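Local coordinates for prenyltransference for protein (PDB 5HC8) that condenses two molecules of dimethylallyl diphosphate head to middle into lavandulyl diphosphate, as a plant prenyltransferase related to the cis-prenyl (undecaprenyl diphosphate) synthases, at residues A[19-24]-A[193-198]; A[79-84]-A[115-120]. All coordinates share one frame; numbering follows the deposited sequence.

Interaction 1 (A[19-24]-A[193-198]); sequences IIDGHR and RAAGEQ. With MG (magnesium ion), chain B; PIS (trihydrogen thiodiphosphate), chain C; ISY (3-methylbut-3-enylsulfanyl(phosphonooxy)phosphinic acid), chain F; 61G (2-methylbuta-1,3-diene), chain D.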
ATOM      1  N   ILE A  19       1.998  12.601   2.390  1.00 20.09           N
ATOM      2  CA  ILE A  19       2.276  12.761   0.954  1.00 23.26           C
ATOM      3  C   ILE A  19       1.839  14.129   0.474  1.00 22.01           C
ATOM      4  O   ILE A  19       0.657  14.431   0.411  1.00 21.78           O
ATOM      5  CB  ILE A  19       1.555  11.652   0.137  1.00 24.02           C
ATOM      6  CG1 ILE A  19       2.044  10.269   0.553  1.00 23.99           C
ATOM      7  CG2 ILE A  19       1.711  11.817  -1.358  1.00 25.93           C
ATOM      8  CD1 ILE A  19       1.339   9.135  -0.155  1.00 23.83           C
ATOM      9  N   ILE A  20       2.811  14.962   0.091  1.00 22.11           N
ATOM     10  CA  ILE A  20       2.553  16.308  -0.408  1.00 23.82           C
ATOM     11  C   ILE A  20       2.291  16.266  -1.896  1.00 23.48           C
ATOM     12  O   ILE A  20       2.908  15.486  -2.653  1.00 23.62           O
ATOM     13  CB  ILE A  20       3.731  17.306  -0.019  1.00 24.36           C
ATOM     14  CG1 ILE A  20       5.032  16.937  -0.696  1.00 28.65           C
ATOM     15  CG2 ILE A  20       3.974  17.298   1.509  1.00 27.45           C
ATOM     16  CD1 ILE A  20       6.222  17.730  -0.218  1.00 31.67           C
ATOM     17  N   ASP A  21       1.322  17.065  -2.321  1.00 24.30           N
ATOM     18  CA  ASP A  21       0.868  17.033  -3.686  1.00 23.87           C
ATOM     19  C   ASP A  21       0.041  18.278  -3.974  1.00 24.00           C
ATOM     20  O   ASP A  21      -0.455  18.926  -3.032  1.00 24.05           O
ATOM     21  CB  ASP A  21       0.068  15.732  -3.923  1.00 26.74           C
ATOM     22  CG  ASP A  21       0.026  15.301  -5.402  1.00 26.63           C
ATOM     23  OD1 ASP A  21       0.993  15.675  -6.074  1.00 25.83           O
ATOM     24  OD2 ASP A  21      -0.988  14.700  -5.857  1.00 25.35           O
ATOM     25  N   GLY A  22      -0.199  18.561  -5.246  1.00 28.44           N
ATOM     26  CA  GLY A  22      -1.161  19.595  -5.637  1.00 28.36           C
ATOM     27  C   GLY A  22      -0.491  20.953  -5.823  1.00 30.14           C
ATOM     28  O   GLY A  22      -1.160  21.962  -5.971  1.00 29.24           O
ATOM     29  N   HIS A  23       0.827  20.987  -5.845  1.00 27.19           N
ATOM     30  CA  HIS A  23       1.551  22.281  -5.940  1.00 29.99           C
ATOM     31  C   HIS A  23       1.390  22.980  -7.273  1.00 29.38           C
ATOM     32  O   HIS A  23       1.254  24.173  -7.316  1.00 33.68           O
ATOM     33  CB  HIS A  23       3.038  22.101  -5.672  1.00 28.74           C
ATOM     34  CG  HIS A  23       3.352  21.561  -4.313  1.00 30.24           C
ATOM     35  ND1 HIS A  23       3.405  20.207  -4.042  1.00 30.09           N
ATOM     36  CD2 HIS A  23       3.682  22.178  -3.164  1.00 30.48           C
ATOM     37  CE1 HIS A  23       3.750  20.032  -2.778  1.00 29.46           C
ATOM     38  NE2 HIS A  23       3.927  21.213  -2.228  1.00 30.56           N
ATOM     39  N   ARG A  24       1.491  22.272  -8.369  1.00 34.62           N
ATOM     40  CA  ARG A  24       1.241  22.879  -9.675  1.00 36.23           C
ATOM     41  C   ARG A  24      -0.232  23.258  -9.899  1.00 37.80           C
ATOM     42  O   ARG A  24      -0.514  24.338 -10.408  1.00 37.56           O
ATOM     43  CB  ARG A  24       1.765  21.937 -10.748  1.00 42.65           C
ATOM     44  CG  ARG A  24       1.330  22.237 -12.208  1.00 54.99           C
ATOM     45  CD  ARG A  24       1.891  21.188 -13.168  1.00 63.06           C
ATOM     46  NE  ARG A  24       2.714  20.227 -12.408  1.00 79.88           N
ATOM     47  CZ  ARG A  24       4.029  20.301 -12.176  1.00 79.36           C
ATOM     48  NH1 ARG A  24       4.774  21.277 -12.715  1.00 75.45           N
ATOM     49  NH2 ARG A  24       4.591  19.349 -11.426  1.00 72.55           N
ATOM     50  N   ARG A 193      -2.666  12.151   2.576  1.00 20.77           N
ATOM     51  CA  ARG A 193      -2.331  12.628   1.251  1.00 22.17           C
ATOM     52  C   ARG A 193      -3.192  13.782   0.837  1.00 24.48           C
ATOM     53  O   ARG A 193      -4.390  13.678   0.804  1.00 22.77           O
ATOM     54  CB  ARG A 193      -2.398  11.518   0.194  1.00 22.09           C
ATOM     55  CG  ARG A 193      -2.070  12.010  -1.220  1.00 22.09           C
ATOM     56  CD  ARG A 193      -1.897  10.884  -2.233  1.00 23.90           C
ATOM     57  NE  ARG A 193      -1.629  11.514  -3.507  1.00 23.52           N
ATOM     58  CZ  ARG A 193      -0.831  11.027  -4.452  1.00 24.35           C
ATOM     59  NH1 ARG A 193      -0.265   9.831  -4.360  1.00 23.83           N
ATOM     60  NH2 ARG A 193      -0.625  11.738  -5.534  1.00 23.38           N
ATOM     61  N   ALA A 194      -2.506  14.884   0.528  1.00 25.91           N
ATOM     62  CA  ALA A 194      -3.100  16.111   0.100  1.00 27.49           C
ATOM     63  C   ALA A 194      -3.395  16.055  -1.379  1.00 25.57           C
ATOM     64  O   ALA A 194      -2.826  15.245  -2.111  1.00 26.15           O
ATOM     65  CB  ALA A 194      -2.156  17.247   0.359  1.00 27.88           C
ATOM     66  N   ALA A 195      -4.344  16.902  -1.790  1.00 24.73           N
ATOM     67  CA  ALA A 195      -4.641  17.193  -3.203  1.00 27.61           C
ATOM     68  C   ALA A 195      -5.619  16.210  -3.921  1.00 26.59           C
ATOM     69  O   ALA A 195      -5.776  16.264  -5.128  1.00 27.29           O
ATOM     70  CB  ALA A 195      -3.333  17.389  -4.025  1.00 29.46           C
ATOM     71  N   GLY A 196      -6.196  15.283  -3.216  1.00 24.96           N
ATOM     72  CA  GLY A 196      -7.412  14.649  -3.695  1.00 25.11           C
ATOM     73  C   GLY A 196      -7.165  13.286  -4.371  1.00 27.53           C
ATOM     74  O   GLY A 196      -8.129  12.568  -4.587  1.00 29.46           O
ATOM     75  N   GLU A 197      -5.921  12.963  -4.770  1.00 23.71           N
ATOM     76  CA  GLU A 197      -5.641  11.676  -5.442  1.00 23.02           C
ATOM     77  C   GLU A 197      -5.639  10.589  -4.383  1.00 22.41           C
ATOM     78  O   GLU A 197      -5.152  10.810  -3.232  1.00 22.52           O
ATOM     79  CB  GLU A 197      -4.338  11.653  -6.236  1.00 24.11           C
ATOM     80  CG  GLU A 197      -4.169  12.844  -7.193  1.00 27.27           C
ATOM     81  CD  GLU A 197      -5.137  12.850  -8.373  1.00 33.29           C
ATOM     82  OE1 GLU A 197      -5.235  13.928  -8.998  1.00 37.39           O
ATOM     83  OE2 GLU A 197      -5.813  11.850  -8.692  1.00 31.92           O
ATOM     84  N   GLN A 198      -6.106   9.403  -4.778  1.00 23.16           N
ATOM     85  CA  GLN A 198      -6.214   8.273  -3.878  1.00 22.74           C
ATOM     86  C   GLN A 198      -5.327   7.123  -4.406  1.00 21.93           C
ATOM     87  O   GLN A 198      -5.793   6.244  -5.121  1.00 20.35           O
ATOM     88  CB  GLN A 198      -7.683   7.863  -3.773  1.00 25.28           C
ATOM     89  CG  GLN A 198      -8.534   8.917  -3.086  1.00 25.18           C
ATOM     90  CD  GLN A 198     -10.020   8.593  -3.277  1.00 33.55           C
ATOM     91  OE1 GLN A 198     -10.651   8.899  -4.335  1.00 37.66           O
ATOM     92  NE2 GLN A 198     -10.533   7.906  -2.379  1.00 28.59           N
TER
HETATM   93 MG    MG B 401       1.357  15.603  -8.165  1.00 31.15          MG
HETATM   94  P1  PIS C 402       0.720  18.648  -8.986  1.00 32.20           P
HETATM   95  O1  PIS C 402       2.203  19.072  -8.540  1.00 31.06           O
HETATM   96  P2  PIS C 402       3.184  18.399  -7.485  1.00 30.50           P
HETATM   97  S1  PIS C 402       3.086  16.803  -7.885  1.00 45.48           S
HETATM   98  O2  PIS C 402       0.195  17.393  -8.255  1.00 30.55           O
HETATM   99  O3  PIS C 402      -0.206  19.843  -8.764  1.00 31.66           O
HETATM  100  O4  PIS C 402       2.561  18.696  -6.166  1.00 29.23           O
HETATM  101  O5  PIS C 402       0.888  18.237 -10.483  1.00 31.46           O
HETATM  102  O6  PIS C 402       4.625  19.038  -7.775  1.00 33.77           O
HETATM  103  P1  ISY F 405       1.494  11.043  -8.986  1.00 31.31           P
HETATM  104  O2  ISY F 405       2.939  11.448  -8.284  1.00 34.67           O
HETATM  105  P3  ISY F 405       3.347  12.793  -7.569  1.00 33.65           P
HETATM  106  O4  ISY F 405       0.299  11.859  -8.353  1.00 36.30           O
HETATM  107  O5  ISY F 405       1.206   9.514  -8.967  1.00 31.38           O
HETATM  108  O6  ISY F 405       1.660  11.457 -10.442  1.00 33.52           O
HETATM  109  O7  ISY F 405       2.696  13.960  -8.220  1.00 31.62           O
HETATM  110  O8  ISY F 405       4.939  12.817  -7.426  1.00 33.91           O
HETATM  111  S9  ISY F 405       2.436  12.657  -5.643  1.00 34.30           S
HETATM  112  C10 ISY F 405       3.640  11.672  -4.784  1.00 36.99           C
HETATM  113  C11 ISY F 405       4.221  12.682  -3.828  1.00 40.63           C
HETATM  114  C12 ISY F 405       5.705  12.839  -3.650  1.00 35.30           C
HETATM  115  C13 ISY F 405       6.192  13.826  -2.692  1.00 37.95           C
HETATM  116  C14 ISY F 405       6.672  12.169  -4.553  1.00 36.43           C
HETATM  117  CAC 61G D 403       7.502  16.180  -5.510  1.00 28.00           C
HETATM  118  CAE 61G D 403       7.202  17.526  -4.803  1.00 38.77           C
HETATM  119  CAB 61G D 403       8.015  18.166  -3.709  1.00 37.81           C
HETATM  120  CAD 61G D 403       5.951  18.132  -5.089  1.00 35.38           C
HETATM  121  CAA 61G D 403       5.219  17.458  -6.103  1.00 44.92           C
HETATM  122  O   HOH W   1      -3.135  13.937  -4.306  1.00 24.42           O
HETATM  123  O   HOH W   2      -0.276  14.386  -8.388  1.00 27.26           O
HETATM  124  O   HOH W   3       1.586  15.731 -10.385  1.00 33.18           O
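Asp21 and Arg193 meet in a salt bridge at the diphosphate site: Arg193 NH2 lies 3.0 Å from Asp21 OD2 and reaches it from above the carboxylate plane, the two flat groups standing 85° apart. The Arg193 chain runs extended from CG to NE, and its NH2 also bonds ISY O4 at the guanidinium edge, while NH1 is held by Ser201 and the backbone of Arg199. Asp21 splits its work. OD1 binds the magnesium ion at 2.1 Å; OD2 meets Arg193 NH2 and lies within bonding distance of two waters. One of these waters sits on the metal; the other is gripped by four bonds, donating to Asp21 OD2 and Ala194 O and accepting from Arg193 NE and Glu197 N, and ties the carboxylate to the 193-198 loop. PIS S1 and O2, ISY O7 and two waters complete the metal shell.

One backbone bond joins the strand ends: Ala194 N donates to Ile19 O at 3.2 Å, where the strands run parallel. From the start of the next helix, His23 N and ND1 together grip PIS O4, ND1 at 2.7 Å.

Carbon packing completes the contact. Ile19 CG2, anti to the backbone N, lies over one face of the guanidinium, offset toward its rim, and 3.8 Å from Arg193 CG. Ala195 CB packs 3.5 Å from Gly22 CA; a side chain on Gly22 would collide with that methyl, and the backbone angles of Gly22 would in any case press it against the preceding carbonyl.

The loop after strand 15-19 thus supplies the metal ligand Asp21 and the donors to PIS, while Arg193, ending strand 190-193, holds Asp21 and ISY O4, an aspartate-magnesium arrangement characteristic of the active site of the cis-prenyltransferase fold.

Interaction 2 (A[79-84]-A[115-120]); sequences FLMRIY and EYLQDA. With 61G (2-methylbuta-1,3-diene), chain D.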
ATOM      1  N   PHE A  79      15.254  23.258  -8.736  1.00 34.03           N
ATOM      2  CA  PHE A  79      14.647  24.176  -7.803  1.00 36.81           C
ATOM      3  C   PHE A  79      14.166  23.490  -6.508  1.00 35.71           C
ATOM      4  O   PHE A  79      14.371  23.987  -5.417  1.00 33.72           O
ATOM      5  CB  PHE A  79      13.467  24.859  -8.448  1.00 42.72           C
ATOM      6  CG  PHE A  79      12.939  25.986  -7.631  1.00 50.35           C
ATOM      7  CD1 PHE A  79      13.646  27.168  -7.536  1.00 52.69           C
ATOM      8  CD2 PHE A  79      11.761  25.854  -6.899  1.00 61.72           C
ATOM      9  CE1 PHE A  79      13.173  28.229  -6.769  1.00 56.07           C
ATOM     10  CE2 PHE A  79      11.282  26.919  -6.131  1.00 62.57           C
ATOM     11  CZ  PHE A  79      11.996  28.111  -6.065  1.00 58.36           C
ATOM     12  N   LEU A  80      13.492  22.354  -6.643  1.00 37.19           N
ATOM     13  CA  LEU A  80      13.149  21.551  -5.456  1.00 35.58           C
ATOM     14  C   LEU A  80      14.375  21.263  -4.593  1.00 30.87           C
ATOM     15  O   LEU A  80      14.324  21.396  -3.404  1.00 35.41           O
ATOM     16  CB  LEU A  80      12.472  20.229  -5.898  1.00 33.37           C
ATOM     17  CG  LEU A  80      11.040  20.399  -6.427  1.00 35.04           C
ATOM     18  CD1 LEU A  80      10.508  19.081  -6.976  1.00 38.89           C
ATOM     19  CD2 LEU A  80      10.114  20.944  -5.342  1.00 37.43           C
ATOM     20  N   MET A  81      15.463  20.799  -5.196  1.00 34.77           N
ATOM     21  CA  MET A  81      16.642  20.473  -4.422  1.00 34.21           C
ATOM     22  C   MET A  81      17.121  21.691  -3.645  1.00 35.17           C
ATOM     23  O   MET A  81      17.566  21.586  -2.516  1.00 37.46           O
ATOM     24  CB  MET A  81      17.800  20.008  -5.326  1.00 39.21           C
ATOM     25  CG  MET A  81      17.642  18.730  -6.146  1.00 41.98           C
ATOM     26  SD  MET A  81      17.175  17.327  -5.173  1.00 41.69           S
ATOM     27  CE  MET A  81      17.243  16.078  -6.455  1.00 43.69           C
ATOM     28  N   ARG A  82      17.082  22.858  -4.270  1.00 40.94           N
ATOM     29  CA  ARG A  82      17.603  24.085  -3.634  1.00 40.89           C
ATOM     30  C   ARG A  82      16.699  24.525  -2.454  1.00 36.92           C
ATOM     31  O   ARG A  82      17.156  24.907  -1.394  1.00 36.84           O
ATOM     32  CB  ARG A  82      17.701  25.178  -4.732  1.00 50.21           C
ATOM     33  CG  ARG A  82      18.952  26.014  -4.760  1.00 57.78           C
ATOM     34  CD  ARG A  82      20.124  25.329  -5.453  1.00 63.35           C
ATOM     35  NE  ARG A  82      21.266  25.304  -4.524  1.00 69.50           N
ATOM     36  CZ  ARG A  82      22.550  25.102  -4.842  1.00 75.75           C
ATOM     37  NH1 ARG A  82      22.937  24.921  -6.105  1.00 77.00           N
ATOM     38  NH2 ARG A  82      23.465  25.083  -3.869  1.00 72.92           N
ATOM     39  N   ILE A  83      15.392  24.423  -2.653  1.00 35.10           N
ATOM     40  CA  ILE A  83      14.437  24.734  -1.643  1.00 35.17           C
ATOM     41  C   ILE A  83      14.613  23.824  -0.466  1.00 36.27           C
ATOM     42  O   ILE A  83      14.458  24.280   0.681  1.00 35.42           O
ATOM     43  CB  ILE A  83      13.036  24.508  -2.157  1.00 42.71           C
ATOM     44  CG1 ILE A  83      12.629  25.640  -3.057  1.00 49.99           C
ATOM     45  CG2 ILE A  83      12.068  24.505  -1.009  1.00 48.86           C
ATOM     46  CD1 ILE A  83      11.226  25.393  -3.593  1.00 62.24           C
ATOM     47  N   TYR A  84      14.928  22.547  -0.731  1.00 36.58           N
ATOM     48  CA  TYR A  84      15.117  21.609   0.369  1.00 35.04           C
ATOM     49  C   TYR A  84      16.395  21.935   1.141  1.00 37.15           C
ATOM     50  O   TYR A  84      16.447  21.764   2.350  1.00 36.24           O
ATOM     51  CB  TYR A  84      15.038  20.120  -0.076  1.00 34.78           C
ATOM     52  CG  TYR A  84      13.668  19.781  -0.658  1.00 38.19           C
ATOM     53  CD1 TYR A  84      12.536  20.506  -0.279  1.00 39.32           C
ATOM     54  CD2 TYR A  84      13.504  18.797  -1.626  1.00 38.86           C
ATOM     55  CE1 TYR A  84      11.317  20.247  -0.823  1.00 42.46           C
ATOM     56  CE2 TYR A  84      12.258  18.542  -2.157  1.00 37.47           C
ATOM     57  CZ  TYR A  84      11.196  19.270  -1.739  1.00 36.65           C
ATOM     58  OH  TYR A  84       9.909  19.072  -2.226  1.00 57.10           O
ATOM     59  N   GLU A 115      25.408  17.054  -4.123  1.00 47.18           N
ATOM     60  CA  GLU A 115      26.290  16.985  -2.982  1.00 46.44           C
ATOM     61  C   GLU A 115      25.906  18.008  -1.939  1.00 39.69           C
ATOM     62  O   GLU A 115      26.019  17.733  -0.760  1.00 45.49           O
ATOM     63  CB  GLU A 115      27.761  17.213  -3.371  1.00 57.86           C
ATOM     64  CG  GLU A 115      28.357  16.121  -4.245  1.00 70.68           C
ATOM     65  CD  GLU A 115      28.819  14.909  -3.462  1.00 82.91           C
ATOM     66  OE1 GLU A 115      28.761  14.923  -2.213  1.00 85.53           O
ATOM     67  OE2 GLU A 115      29.262  13.933  -4.109  1.00101.18           O
ATOM     68  N   TYR A 116      25.501  19.194  -2.352  1.00 37.58           N
ATOM     69  CA  TYR A 116      25.136  20.194  -1.397  1.00 38.39           C
ATOM     70  C   TYR A 116      23.941  19.810  -0.508  1.00 42.41           C
ATOM     71  O   TYR A 116      23.788  20.322   0.623  1.00 44.29           O
ATOM     72  CB  TYR A 116      24.811  21.529  -2.090  1.00 42.25           C
ATOM     73  CG  TYR A 116      23.603  21.581  -3.007  1.00 47.48           C
ATOM     74  CD1 TYR A 116      22.301  21.739  -2.498  1.00 52.11           C
ATOM     75  CD2 TYR A 116      23.758  21.527  -4.391  1.00 50.06           C
ATOM     76  CE1 TYR A 116      21.196  21.822  -3.348  1.00 44.88           C
ATOM     77  CE2 TYR A 116      22.672  21.596  -5.239  1.00 50.12           C
ATOM     78  CZ  TYR A 116      21.388  21.744  -4.720  1.00 47.55           C
ATOM     79  OH  TYR A 116      20.329  21.786  -5.599  1.00 44.64           O
ATOM     80  N   LEU A 117      23.041  19.005  -1.071  1.00 45.41           N
ATOM     81  CA  LEU A 117      21.806  18.617  -0.374  1.00 39.42           C
ATOM     82  C   LEU A 117      22.150  17.506   0.555  1.00 39.50           C
ATOM     83  O   LEU A 117      21.655  17.461   1.711  1.00 39.34           O
ATOM     84  CB  LEU A 117      20.736  18.160  -1.352  1.00 37.29           C
ATOM     85  CG  LEU A 117      19.374  17.718  -0.727  1.00 35.37           C
ATOM     86  CD1 LEU A 117      18.929  18.665   0.335  1.00 33.71           C
ATOM     87  CD2 LEU A 117      18.285  17.744  -1.801  1.00 34.88           C
ATOM     88  N   GLN A 118      23.027  16.629   0.085  1.00 36.71           N
ATOM     89  CA  GLN A 118      23.594  15.622   0.941  1.00 39.32           C
ATOM     90  C   GLN A 118      24.342  16.164   2.165  1.00 45.02           C
ATOM     91  O   GLN A 118      24.335  15.544   3.253  1.00 40.64           O
ATOM     92  CB  GLN A 118      24.506  14.718   0.167  1.00 37.78           C
ATOM     93  CG  GLN A 118      23.833  13.948  -0.930  1.00 39.00           C
ATOM     94  CD  GLN A 118      24.797  12.950  -1.543  1.00 44.94           C
ATOM     95  OE1 GLN A 118      25.406  12.172  -0.828  1.00 52.27           O
ATOM     96  NE2 GLN A 118      24.930  12.956  -2.858  1.00 46.00           N
ATOM     97  N   ASP A 119      24.977  17.314   1.976  1.00 47.25           N
ATOM     98  CA  ASP A 119      25.735  17.957   3.039  1.00 49.54           C
ATOM     99  C   ASP A 119      24.782  18.616   4.000  1.00 44.58           C
ATOM    100  O   ASP A 119      24.982  18.590   5.244  1.00 40.91           O
ATOM    101  CB  ASP A 119      26.667  19.054   2.451  1.00 58.19           C
ATOM    102  CG  ASP A 119      27.873  18.477   1.686  1.00 62.98           C
ATOM    103  OD1 ASP A 119      28.215  17.276   1.890  1.00 60.17           O
ATOM    104  OD2 ASP A 119      28.480  19.260   0.900  1.00 64.96           O
ATOM    105  N   ALA A 120      23.741  19.236   3.441  1.00 41.62           N
ATOM    106  CA  ALA A 120      22.728  19.856   4.298  1.00 42.22           C
ATOM    107  C   ALA A 120      21.971  18.849   5.211  1.00 38.38           C
ATOM    108  O   ALA A 120      21.683  19.129   6.396  1.00 39.08           O
ATOM    109  CB  ALA A 120      21.767  20.665   3.454  1.00 46.15           C
TER
HETATM  110  CAC 61G D 403       7.502  16.180  -5.510  1.00 28.00           C
HETATM  111  CAE 61G D 403       7.202  17.526  -4.803  1.00 38.77           C
HETATM  112  CAB 61G D 403       8.015  18.166  -3.709  1.00 37.81           C
HETATM  113  CAD 61G D 403       5.951  18.132  -5.089  1.00 35.38           C
HETATM  114  CAA 61G D 403       5.219  17.458  -6.103  1.00 44.92           C
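Arg82 and Tyr116 stack where helices 74-89 and 115-128 run side by side; the axes of the two short segments approach to 9.6 Å and are inclined by 26°. Followed outward, Tyr116 begins with CB, 4.2 Å from Arg82 NH2. Its CG falls between the backbone N and the carbonyl carbon (chi1 65°), and CG and CD2 each lie 3.6 Å from the same NH2, which sits over the centre of the ring. CE2 meets Arg82 NH1 at 3.4 Å. Across the ring, on the same face, CE1 approaches Arg82 NE, and Met81 O lies at the ring edge, in its plane. CZ is near both CZ and NE of Arg82. At the tip, OH touches Met81 CB at 3.1 Å and passes Arg82 CD.

The guanidinium lies flat on the ring, planes 4° apart, with Arg82 CZ 3.6 Å from the ring centroid: a cation-pi stack. Bends at chi2 and chi3 of Arg82 accompany this turn toward the ring, and Glu85 forms a salt bridge with NH2. An alanine at Tyr116 would probably leave the guanidinium without its aromatic platform and open a gap beside Met81 CB.

Deeper in, Leu117 CD2 packs against Met81 SD at 3.6 Å, and its CD1 reaches Tyr84 CB. Tyr84 and Leu80 also line the 2-methylbuta-1,3-diene pocket, so this near-parallel helix packing backs the helix that forms one wall of the hydrophobic substrate pocket of the cis-prenyltransferase fold.

Interaction 1 is a buried, mostly polar contact at the ends of two neighbouring parallel strands, 15-19 and 190-193; interaction 2 joins two helices flanking the sheet, with Met81, Tyr84 and Leu117 buried on its apolar inner side and the Arg82-Tyr116 stack at its outer, solvent-facing edge. They share no strand or helix, and the centres of interaction 1 and interaction 2 are about 22 Å apart. Charge serves different ends: in 19-24 with 193-198 it meets metal and diphosphate, whereas in 79-84 with 115-120 an arginine spreads over an aromatic face. The bound 2-methylbuta-1,3-diene is the common neighbour, approached by Ile20 and His23 from one contact and by Leu80 and Tyr84 from the other.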